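Local coordinates for protein agarase (Pseudoalteromonas fuliginea, PDB 6XJ9) that probably hydrolyses agarose as a glycoside hydrolase of family 50, at residues Y370-R381 against E393-R404; T538-M546 against D586-Y594. All coordinates share one frame; numbering follows the deposited sequence.

In the fold
Interaction 1 closes along the chain before interaction 2 opens. Their centres lie 50 Å apart and their nearest atoms about 23 Å apart, so the two contacts do not touch. Interaction 1 belongs to the hairpin of strands 378-381 and 392-395, at one end of an antiparallel four-strand sheet, and extends onto helix 397-406. Interaction 2 instead pairs helix 537-550 with helix 584-609, without any strand. In sequence, both fall between strands 299-305 and 620-621 of the mixed seven-strand sheet, but neither uses a strand of that sheet. The centres lie 26 Å and 31 Å from the centre of the chain, and the contacts join different parts of the fold, with no shared strand or helix.

Interaction 1. Residues Y370-R381 against E393-R404; sequences YSDTLGKHFGYR and ETYSFYAANLER
The F378 ring lies between two tyrosines: the edge of Y395 meets one face, and CE1 of Y370 sits over the opposite face, off-centre, near the ring's margin. The F378 and Y395 rings form an edge-to-face pair, with centroids 5.0 Å apart and planes at 58°. Both residues belong to a β-hairpin whose second strand runs almost directly into helix 397-406. H377 is enclosed in a similar way, with the A399-A400 backbone over one face, K376 CG on the other, and L374 CD2 in plane at its edge.

The H377 ring stands nearly at right angles to the E403 carboxylate (89°), and NE2 donates to E403 OE1 at 2.6 Å, nearly along the C-O direction of that oxygen. K376 forms a salt bridge with the same carboxylate: CG lies between the backbone N and the carbonyl carbon (chi1 68°), and two later bends in the chain bring NZ to E403 OE2 at 2.5 Å, on the syn lone pair, the one facing OE1. Replacing H377 with an alanine would probably leave E403 OE1 without its imidazole donor and open a gap between K376 CG and the helix backbone.

Y395 OH donates to L374 O (2.7 Å), tying the 3-10 segment 373-377 to the hairpin. Y370 OH reaches E393 OE1 at 2.6 Å from above the carboxylate plane. That oxygen also forms a salt bridge with R353, while OE2 is bonded to T317, so both oxygens of this buried acid have partners.

G379 and T394 form a hydrogen-bonded antiparallel pair, G379 N to T394 O being 2.9 Å. A CB on G379 would collide with T394 OG1. S396 N donates to H377 O at 3.2 Å, and a water donates to H377 O while lying 2.7 Å from T394 OG1.

Interaction 2. Residues T538-M546 against D586-Y594; sequences TKAEFSRLM and DFSILLTAY
D586 OD2, at the end of the side chain that packs against M546, is held by Y550 OH and W560 NE1, while D586 OD1 forms a salt bridge with K549. With its carboxylate turned to these partners, D586 offers its CB to the thioether, 3.7 Å from M546 SD. The M546 chain, bent at chi2 (-60°) and again at chi3, carries CE on to L590 CD2 at 3.9 Å.

L590 is central to the contact. Its CB lies over the middle of the F542 ring in a CH-pi contact, 3.9 Å from the centroid and 12° off the normal, and T538 O approaches the opposite face near the rim. Segments 538-546 and 586-594 of two α-helices cross at a slant, their N-to-C directions 133° apart and their axes 10.3 Å apart at closest approach, and mainly apolar side chains meet between them. L545 CD1 reaches A593 CB at 3.5 Å, and the L545 and L590 side chains lie alongside, pointing opposite ways. Helix 523-529 adds V525 against L590, and helix 567-572 adds F570 against M546. Toward the N-terminal end of helix 537-550, T538 CG2 meets the edge of the Y594 ring at CD1, 3.9 Å away.

Interaction 1. Residues Y370-R381 against E393-R404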
loop_
_atom_site.group_PDB
_atom_site.type_symbol
_atom_site.label_atom_id
_atom_site.label_comp_id
_atom_site.label_asym_id
_atom_site.label_seq_id
_atom_site.Cartn_x
_atom_site.Cartn_y
_atom_site.Cartn_z
ATOM N N TYR A 370 30.985 0.151 26.183
ATOM C CA TYR A 370 31.001 -1.280 26.454
ATOM C C TYR A 370 30.406 -1.606 27.823
ATOM O O TYR A 370 29.979 -2.735 28.052
ATOM C CB TYR A 370 32.400 -1.874 26.279
ATOM C CG TYR A 370 32.729 -2.342 24.884
ATOM C CD1 TYR A 370 32.906 -1.442 23.842
ATOM C CD2 TYR A 370 32.887 -3.690 24.604
ATOM C CE1 TYR A 370 33.229 -1.865 22.559
ATOM C CE2 TYR A 370 33.203 -4.129 23.327
ATOM C CZ TYR A 370 33.371 -3.217 22.298
ATOM O OH TYR A 370 33.693 -3.645 21.036
ATOM N N SER A 371 30.368 -0.614 28.721
ATOM C CA SER A 371 29.826 -0.827 30.054
ATOM C C SER A 371 28.311 -0.641 30.069
ATOM O O SER A 371 27.661 -1.062 31.018
ATOM C CB SER A 371 30.510 0.047 31.082
ATOM O OG SER A 371 30.322 1.422 30.777
ATOM N N ASP A 372 27.759 0.006 29.033
ATOM C CA ASP A 372 26.315 0.167 28.910
ATOM C C ASP A 372 25.659 -1.203 28.765
ATOM O O ASP A 372 26.290 -2.137 28.282
ATOM C CB ASP A 372 25.931 1.053 27.718
ATOM C CG ASP A 372 26.430 2.483 27.827
ATOM O OD1 ASP A 372 26.966 2.834 28.892
ATOM O OD2 ASP A 372 26.278 3.237 26.847
ATOM N N THR A 373 24.384 -1.299 29.167
ATOM C CA THR A 373 23.562 -2.476 28.919
ATOM C C THR A 373 23.632 -2.861 27.441
ATOM O O THR A 373 23.936 -4.011 27.117
ATOM C CB THR A 373 22.124 -2.260 29.412
ATOM O OG1 THR A 373 22.168 -2.375 30.833
ATOM C CG2 THR A 373 21.129 -3.266 28.875
ATOM N N LEU A 374 23.400 -1.872 26.563
ATOM C CA LEU A 374 23.328 -2.083 25.124
ATOM C C LEU A 374 24.726 -2.241 24.528
ATOM O O LEU A 374 24.876 -2.421 23.315
ATOM C CB LEU A 374 22.565 -0.918 24.485
ATOM C CG LEU A 374 21.085 -0.807 24.868
ATOM C CD1 LEU A 374 20.447 0.405 24.211
ATOM C CD2 LEU A 374 20.307 -2.072 24.522
ATOM N N GLY A 375 25.741 -2.188 25.399
ATOM C CA GLY A 375 27.120 -2.440 25.017
ATOM C C GLY A 375 27.377 -3.910 24.689
ATOM O O GLY A 375 28.433 -4.253 24.160
ATOM N N LYS A 376 26.408 -4.776 25.006
ATOM C CA LYS A 376 26.564 -6.200 24.766
ATOM C C LYS A 376 26.350 -6.510 23.282
ATOM O O LYS A 376 26.673 -7.605 22.832
ATOM C CB LYS A 376 25.652 -7.009 25.696
ATOM C CG LYS A 376 24.158 -6.879 25.441
ATOM C CD LYS A 376 23.320 -7.950 26.139
ATOM C CE LYS A 376 23.237 -7.780 27.643
ATOM N NZ LYS A 376 22.536 -6.527 28.014
ATOM N N HIS A 377 25.838 -5.529 22.526
ATOM C CA HIS A 377 25.569 -5.711 21.107
ATOM C C HIS A 377 26.777 -5.378 20.237
ATOM O O HIS A 377 26.678 -5.440 19.016
ATOM C CB HIS A 377 24.257 -5.029 20.704
ATOM C CG HIS A 377 23.152 -5.476 21.597
ATOM N ND1 HIS A 377 22.783 -6.801 21.680
ATOM C CD2 HIS A 377 22.420 -4.810 22.516
ATOM C CE1 HIS A 377 21.827 -6.926 22.574
ATOM N NE2 HIS A 377 21.591 -5.716 23.111
ATOM N N PHE A 378 27.912 -5.040 20.860
ATOM C CA PHE A 378 29.165 -4.999 20.123
ATOM C C PHE A 378 29.593 -6.425 19.785
ATOM O O PHE A 378 29.373 -7.351 20.562
ATOM C CB PHE A 378 30.277 -4.282 20.902
ATOM C CG PHE A 378 30.219 -2.771 20.905
ATOM C CD1 PHE A 378 30.516 -2.042 19.760
ATOM C CD2 PHE A 378 29.892 -2.075 22.059
ATOM C CE1 PHE A 378 30.456 -0.654 19.761
ATOM C CE2 PHE A 378 29.834 -0.687 22.059
ATOM C CZ PHE A 378 30.112 0.021 20.912
ATOM N N GLY A 379 30.192 -6.582 18.603
ATOM C CA GLY A 379 30.779 -7.845 18.185
ATOM C C GLY A 379 32.103 -7.593 17.476
ATOM O O GLY A 379 32.690 -6.528 17.637
ATOM N N TYR A 380 32.554 -8.583 16.701
ATOM C CA TYR A 380 33.786 -8.474 15.951
ATOM C C TYR A 380 33.728 -9.356 14.704
ATOM O O TYR A 380 33.190 -10.462 14.740
ATOM C CB TYR A 380 35.004 -8.823 16.811
ATOM C CG TYR A 380 36.291 -8.384 16.162
ATOM C CD1 TYR A 380 36.785 -7.105 16.354
ATOM C CD2 TYR A 380 36.975 -9.226 15.295
ATOM C CE1 TYR A 380 37.947 -6.678 15.729
ATOM C CE2 TYR A 380 38.130 -8.817 14.656
ATOM C CZ TYR A 380 38.616 -7.537 14.873
ATOM O OH TYR A 380 39.749 -7.126 14.248
ATOM N N ARG A 381 34.320 -8.844 13.618
ATOM C CA ARG A 381 34.387 -9.524 12.334
ATOM C C ARG A 381 35.846 -9.685 11.923
ATOM O O ARG A 381 36.541 -8.685 11.715
ATOM C CB ARG A 381 33.686 -8.688 11.261
ATOM C CG ARG A 381 33.556 -9.397 9.921
ATOM C CD ARG A 381 32.158 -9.969 9.901
ATOM N NE ARG A 381 31.979 -11.166 9.101
ATOM C CZ ARG A 381 30.806 -11.761 8.909
ATOM N NH1 ARG A 381 29.708 -11.254 9.449
ATOM N NH2 ARG A 381 30.737 -12.855 8.174
ATOM N N GLU A 393 35.498 -4.113 14.815
ATOM C CA GLU A 393 34.351 -4.085 15.697
ATOM C C GLU A 393 33.080 -3.949 14.872
ATOM O O GLU A 393 33.055 -3.254 13.853
ATOM C CB GLU A 393 34.524 -2.887 16.630
ATOM C CG GLU A 393 33.335 -2.629 17.524
ATOM C CD GLU A 393 33.583 -1.429 18.413
ATOM O OE1 GLU A 393 34.248 -1.605 19.447
ATOM O OE2 GLU A 393 33.138 -0.321 18.042
ATOM N N THR A 394 32.022 -4.629 15.328
ATOM C CA THR A 394 30.717 -4.451 14.717
ATOM C C THR A 394 29.743 -4.014 15.804
ATOM O O THR A 394 30.025 -4.185 16.987
ATOM C CB THR A 394 30.272 -5.735 14.001
ATOM O OG1 THR A 394 30.008 -6.683 15.033
ATOM C CG2 THR A 394 31.325 -6.289 13.059
ATOM N N TYR A 395 28.613 -3.441 15.392
ATOM C CA TYR A 395 27.489 -3.246 16.293
ATOM C C TYR A 395 26.225 -3.754 15.608
ATOM O O TYR A 395 26.141 -3.695 14.390
ATOM C CB TYR A 395 27.348 -1.783 16.718
ATOM C CG TYR A 395 26.443 -1.618 17.913
ATOM C CD1 TYR A 395 26.780 -2.144 19.156
ATOM C CD2 TYR A 395 25.234 -0.963 17.794
ATOM C CE1 TYR A 395 25.936 -2.021 20.249
ATOM C CE2 TYR A 395 24.390 -0.800 18.883
ATOM C CZ TYR A 395 24.740 -1.335 20.110
ATOM O OH TYR A 395 23.880 -1.177 21.153
ATOM N N SER A 396 25.272 -4.260 16.403
ATOM C CA SER A 396 23.976 -4.692 15.891
ATOM C C SER A 396 22.845 -3.813 16.432
ATOM O O SER A 396 22.391 -4.004 17.559
ATOM C CB SER A 396 23.727 -6.141 16.196
ATOM O OG SER A 396 22.467 -6.535 15.667
ATOM N N PHE A 397 22.362 -2.872 15.610
ATOM C CA PHE A 397 21.272 -2.010 16.044
ATOM C C PHE A 397 19.974 -2.811 16.159
ATOM O O PHE A 397 19.127 -2.499 17.003
ATOM C CB PHE A 397 21.146 -0.766 15.157
ATOM C CG PHE A 397 22.281 0.225 15.274
ATOM C CD1 PHE A 397 22.293 1.178 16.284
ATOM C CD2 PHE A 397 23.329 0.208 14.367
ATOM C CE1 PHE A 397 23.345 2.078 16.390
ATOM C CE2 PHE A 397 24.379 1.113 14.466
ATOM C CZ PHE A 397 24.381 2.053 15.474
ATOM N N TYR A 398 19.821 -3.847 15.322
ATOM C CA TYR A 398 18.625 -4.669 15.422
ATOM C C TYR A 398 18.588 -5.383 16.773
ATOM O O TYR A 398 17.561 -5.353 17.443
ATOM C CB TYR A 398 18.454 -5.635 14.247
ATOM C CG TYR A 398 17.215 -6.488 14.385
ATOM C CD1 TYR A 398 15.951 -5.954 14.172
ATOM C CD2 TYR A 398 17.297 -7.809 14.803
ATOM C CE1 TYR A 398 14.808 -6.723 14.330
ATOM C CE2 TYR A 398 16.166 -8.592 14.969
ATOM C CZ TYR A 398 14.917 -8.045 14.732
ATOM O OH TYR A 398 13.791 -8.806 14.875
ATOM N N ALA A 399 19.703 -6.000 17.177
ATOM C CA ALA A 399 19.759 -6.700 18.454
ATOM C C ALA A 399 19.574 -5.712 19.611
ATOM O O ALA A 399 18.884 -6.023 20.578
ATOM C CB ALA A 399 21.061 -7.451 18.588
ATOM N N ALA A 400 20.193 -4.525 19.516
ATOM C CA ALA A 400 19.986 -3.497 20.529
ATOM C C ALA A 400 18.493 -3.182 20.670
ATOM O O ALA A 400 17.968 -3.099 21.783
ATOM C CB ALA A 400 20.802 -2.266 20.213
ATOM N N ASN A 401 17.807 -3.044 19.531
ATOM C CA ASN A 401 16.379 -2.767 19.508
ATOM C C ASN A 401 15.574 -3.881 20.176
ATOM O O ASN A 401 14.575 -3.597 20.839
ATOM C CB ASN A 401 15.897 -2.421 18.100
ATOM C CG ASN A 401 16.420 -1.074 17.656
ATOM O OD1 ASN A 401 16.750 -0.224 18.491
ATOM N ND2 ASN A 401 16.512 -0.878 16.349
ATOM N N LEU A 402 16.016 -5.133 19.998
ATOM C CA LEU A 402 15.338 -6.279 20.589
ATOM C C LEU A 402 15.389 -6.190 22.111
ATOM O O LEU A 402 14.414 -6.528 22.787
ATOM C CB LEU A 402 16.001 -7.582 20.133
ATOM C CG LEU A 402 15.762 -8.018 18.686
ATOM C CD1 LEU A 402 16.325 -9.418 18.484
ATOM C CD2 LEU A 402 14.282 -7.994 18.330
ATOM N N GLU A 403 16.554 -5.808 22.640
ATOM C CA GLU A 403 16.725 -5.716 24.080
ATOM C C GLU A 403 15.949 -4.515 24.615
ATOM O O GLU A 403 15.342 -4.598 25.680
ATOM C CB GLU A 403 18.201 -5.644 24.456
ATOM C CG GLU A 403 18.413 -5.659 25.959
ATOM C CD GLU A 403 19.863 -5.744 26.395
ATOM O OE1 GLU A 403 20.748 -5.546 25.545
ATOM O OE2 GLU A 403 20.097 -6.012 27.586
ATOM N N ARG A 404 15.949 -3.411 23.853
ATOM C CA ARG A 404 15.157 -2.246 24.222
ATOM C C ARG A 404 13.677 -2.628 24.264
ATOM O O ARG A 404 12.939 -2.186 25.142
ATOM C CB ARG A 404 15.410 -1.089 23.246
ATOM C CG ARG A 404 16.693 -0.308 23.513
ATOM C CD ARG A 404 16.729 1.037 22.800
ATOM N NE ARG A 404 17.363 0.863 21.514
ATOM C CZ ARG A 404 18.374 1.570 21.010
ATOM N NH1 ARG A 404 18.898 2.600 21.659
ATOM N NH2 ARG A 404 18.839 1.243 19.817
HETATM O O HOH W 1 27.770 -6.699 16.542
#

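Interaction 2. Residues T538-M546 against D586-Y594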
loop_
_atom_site.group_PDB
_atom_site.type_symbol
_atom_site.label_atom_id
_atom_site.label_comp_id
_atom_site.label_asym_id
_atom_site.label_seq_id
_atom_site.Cartn_x
_atom_site.Cartn_y
_atom_site.Cartn_z
ATOM N N THR A 538 40.357 -35.247 -9.176
ATOM C CA THR A 538 39.371 -34.996 -10.216
ATOM C C THR A 538 39.991 -35.170 -11.602
ATOM O O THR A 538 39.320 -35.619 -12.527
ATOM C CB THR A 538 38.685 -33.634 -10.061
ATOM O OG1 THR A 538 37.945 -33.686 -8.840
ATOM C CG2 THR A 538 37.748 -33.338 -11.215
ATOM N N LYS A 539 41.260 -34.781 -11.761
ATOM C CA LYS A 539 41.916 -34.956 -13.048
ATOM C C LYS A 539 42.139 -36.447 -13.320
ATOM O O LYS A 539 41.894 -36.925 -14.425
ATOM C CB LYS A 539 43.200 -34.124 -13.146
ATOM C CG LYS A 539 44.110 -34.480 -14.323
ATOM C CD LYS A 539 43.456 -34.322 -15.697
ATOM C CE LYS A 539 44.389 -34.611 -16.856
ATOM N NZ LYS A 539 45.594 -33.743 -16.836
ATOM N N ALA A 540 42.574 -37.186 -12.296
ATOM C CA ALA A 540 42.727 -38.629 -12.415
ATOM C C ALA A 540 41.419 -39.264 -12.896
ATOM O O ALA A 540 41.457 -40.195 -13.702
ATOM C CB ALA A 540 43.203 -39.222 -11.111
ATOM N N GLU A 541 40.273 -38.728 -12.445
ATOM C CA GLU A 541 38.987 -39.241 -12.903
ATOM C C GLU A 541 38.736 -38.861 -14.361
ATOM O O GLU A 541 38.242 -39.682 -15.123
ATOM C CB GLU A 541 37.811 -38.829 -12.011
ATOM C CG GLU A 541 36.464 -39.381 -12.474
ATOM C CD GLU A 541 36.260 -40.883 -12.304
ATOM O OE1 GLU A 541 37.198 -41.575 -11.842
ATOM O OE2 GLU A 541 35.168 -41.367 -12.646
ATOM N N PHE A 542 39.055 -37.613 -14.732
ATOM C CA PHE A 542 38.876 -37.143 -16.097
ATOM C C PHE A 542 39.711 -37.995 -17.062
ATOM O O PHE A 542 39.265 -38.322 -18.160
ATOM C CB PHE A 542 39.232 -35.657 -16.208
ATOM C CG PHE A 542 38.269 -34.673 -15.575
ATOM C CD1 PHE A 542 37.086 -35.085 -14.984
ATOM C CD2 PHE A 542 38.531 -33.310 -15.626
ATOM C CE1 PHE A 542 36.205 -34.166 -14.429
ATOM C CE2 PHE A 542 37.654 -32.391 -15.063
ATOM C CZ PHE A 542 36.486 -32.821 -14.474
ATOM N N SER A 543 40.935 -38.342 -16.652
ATOM C CA SER A 543 41.804 -39.195 -17.453
ATOM C C SER A 543 41.151 -40.557 -17.684
ATOM O O SER A 543 41.182 -41.069 -18.799
ATOM C CB SER A 543 43.150 -39.330 -16.800
ATOM O OG SER A 543 43.878 -38.112 -16.897
ATOM N N ARG A 544 40.548 -41.120 -16.622
ATOM C CA ARG A 544 39.896 -42.422 -16.655
ATOM C C ARG A 544 38.801 -42.438 -17.723
ATOM O O ARG A 544 38.760 -43.354 -18.544
ATOM C CB ARG A 544 39.381 -42.783 -15.257
ATOM C CG ARG A 544 39.012 -44.247 -15.067
ATOM C CD ARG A 544 38.342 -44.575 -13.746
ATOM N NE ARG A 544 37.011 -43.995 -13.552
ATOM C CZ ARG A 544 35.894 -44.365 -14.182
ATOM N NH1 ARG A 544 34.753 -43.757 -13.901
ATOM N NH2 ARG A 544 35.917 -45.322 -15.098
ATOM N N LEU A 545 37.962 -41.386 -17.738
ATOM C CA LEU A 545 36.762 -41.315 -18.563
ATOM C C LEU A 545 37.110 -41.139 -20.037
ATOM O O LEU A 545 36.407 -41.665 -20.904
ATOM C CB LEU A 545 35.862 -40.166 -18.087
ATOM C CG LEU A 545 35.176 -40.397 -16.742
ATOM C CD1 LEU A 545 34.539 -39.116 -16.211
ATOM C CD2 LEU A 545 34.143 -41.505 -16.860
ATOM N N MET A 546 38.154 -40.351 -20.317
ATOM C CA MET A 546 38.546 -40.091 -21.694
ATOM C C MET A 546 39.230 -41.321 -22.307
ATOM O O MET A 546 39.050 -41.601 -23.491
ATOM C CB MET A 546 39.454 -38.859 -21.778
ATOM C CG MET A 546 38.709 -37.549 -21.507
ATOM S SD MET A 546 37.363 -37.270 -22.699
ATOM C CE MET A 546 35.940 -37.879 -21.791
ATOM N N ASP A 586 32.733 -33.989 -24.621
ATOM C CA ASP A 586 33.581 -34.510 -23.561
ATOM C C ASP A 586 33.587 -33.570 -22.350
ATOM O O ASP A 586 33.601 -34.040 -21.211
ATOM C CB ASP A 586 34.987 -34.810 -24.093
ATOM C CG ASP A 586 34.950 -35.776 -25.270
ATOM O OD1 ASP A 586 34.147 -36.707 -25.212
ATOM O OD2 ASP A 586 35.684 -35.555 -26.253
ATOM N N PHE A 587 33.598 -32.253 -22.599
ATOM C CA PHE A 587 33.559 -31.255 -21.533
ATOM C C PHE A 587 32.302 -31.459 -20.693
ATOM O O PHE A 587 32.329 -31.345 -19.470
ATOM C CB PHE A 587 33.677 -29.836 -22.103
ATOM C CG PHE A 587 35.071 -29.405 -22.506
ATOM C CD1 PHE A 587 36.072 -30.333 -22.766
ATOM C CD2 PHE A 587 35.391 -28.057 -22.620
ATOM C CE1 PHE A 587 37.351 -29.929 -23.130
ATOM C CE2 PHE A 587 36.662 -27.651 -23.013
ATOM C CZ PHE A 587 37.646 -28.590 -23.253
ATOM N N SER A 588 31.208 -31.792 -21.382
ATOM C CA SER A 588 29.916 -32.046 -20.772
ATOM C C SER A 588 29.951 -33.310 -19.914
ATOM O O SER A 588 29.366 -33.336 -18.834
ATOM C CB SER A 588 28.869 -32.125 -21.836
ATOM O OG SER A 588 27.612 -31.754 -21.303
ATOM N N ILE A 589 30.638 -34.350 -20.408
ATOM C CA ILE A 589 30.781 -35.624 -19.712
ATOM C C ILE A 589 31.582 -35.402 -18.431
ATOM O O ILE A 589 31.214 -35.907 -17.366
ATOM C CB ILE A 589 31.427 -36.679 -20.643
ATOM C CG1 ILE A 589 30.410 -37.248 -21.644
ATOM C CG2 ILE A 589 32.114 -37.786 -19.855
ATOM C CD1 ILE A 589 31.022 -38.113 -22.738
ATOM N N LEU A 590 32.645 -34.595 -18.547
ATOM C CA LEU A 590 33.566 -34.332 -17.453
ATOM C C LEU A 590 32.878 -33.474 -16.391
ATOM O O LEU A 590 32.917 -33.822 -15.208
ATOM C CB LEU A 590 34.858 -33.706 -17.999
ATOM C CG LEU A 590 35.680 -34.592 -18.943
ATOM C CD1 LEU A 590 37.004 -33.933 -19.335
ATOM C CD2 LEU A 590 35.932 -35.964 -18.341
ATOM N N LEU A 591 32.189 -32.407 -16.808
ATOM C CA LEU A 591 31.451 -31.581 -15.853
ATOM C C LEU A 591 30.335 -32.382 -15.165
ATOM O O LEU A 591 30.179 -32.301 -13.947
ATOM C CB LEU A 591 30.930 -30.301 -16.513
ATOM C CG LEU A 591 30.163 -29.355 -15.578
ATOM C CD1 LEU A 591 31.046 -28.926 -14.406
ATOM C CD2 LEU A 591 29.661 -28.128 -16.332
ATOM N N THR A 592 29.574 -33.171 -15.922
ATOM C CA THR A 592 28.562 -34.033 -15.314
ATOM C C THR A 592 29.196 -34.948 -14.267
ATOM O O THR A 592 28.640 -35.122 -13.191
ATOM C CB THR A 592 27.800 -34.865 -16.355
ATOM O OG1 THR A 592 27.239 -33.947 -17.289
ATOM C CG2 THR A 592 26.681 -35.695 -15.755
ATOM N N ALA A 593 30.353 -35.542 -14.598
ATOM C CA ALA A 593 31.025 -36.504 -13.739
ATOM C C ALA A 593 31.445 -35.841 -12.425
ATOM O O ALA A 593 31.330 -36.434 -11.350
ATOM C CB ALA A 593 32.218 -37.113 -14.458
ATOM N N TYR A 594 31.962 -34.616 -12.531
ATOM C CA TYR A 594 32.339 -33.839 -11.362
ATOM C C TYR A 594 31.118 -33.654 -10.466
ATOM O O TYR A 594 31.146 -34.014 -9.293
ATOM C CB TYR A 594 33.026 -32.520 -11.752
ATOM C CG TYR A 594 33.291 -31.605 -10.583
ATOM C CD1 TYR A 594 34.470 -31.704 -9.861
ATOM C CD2 TYR A 594 32.348 -30.667 -10.175
ATOM C CE1 TYR A 594 34.713 -30.904 -8.758
ATOM C CE2 TYR A 594 32.577 -29.850 -9.078
ATOM C CZ TYR A 594 33.770 -29.962 -8.379
ATOM O OH TYR A 594 34.007 -29.174 -7.294
#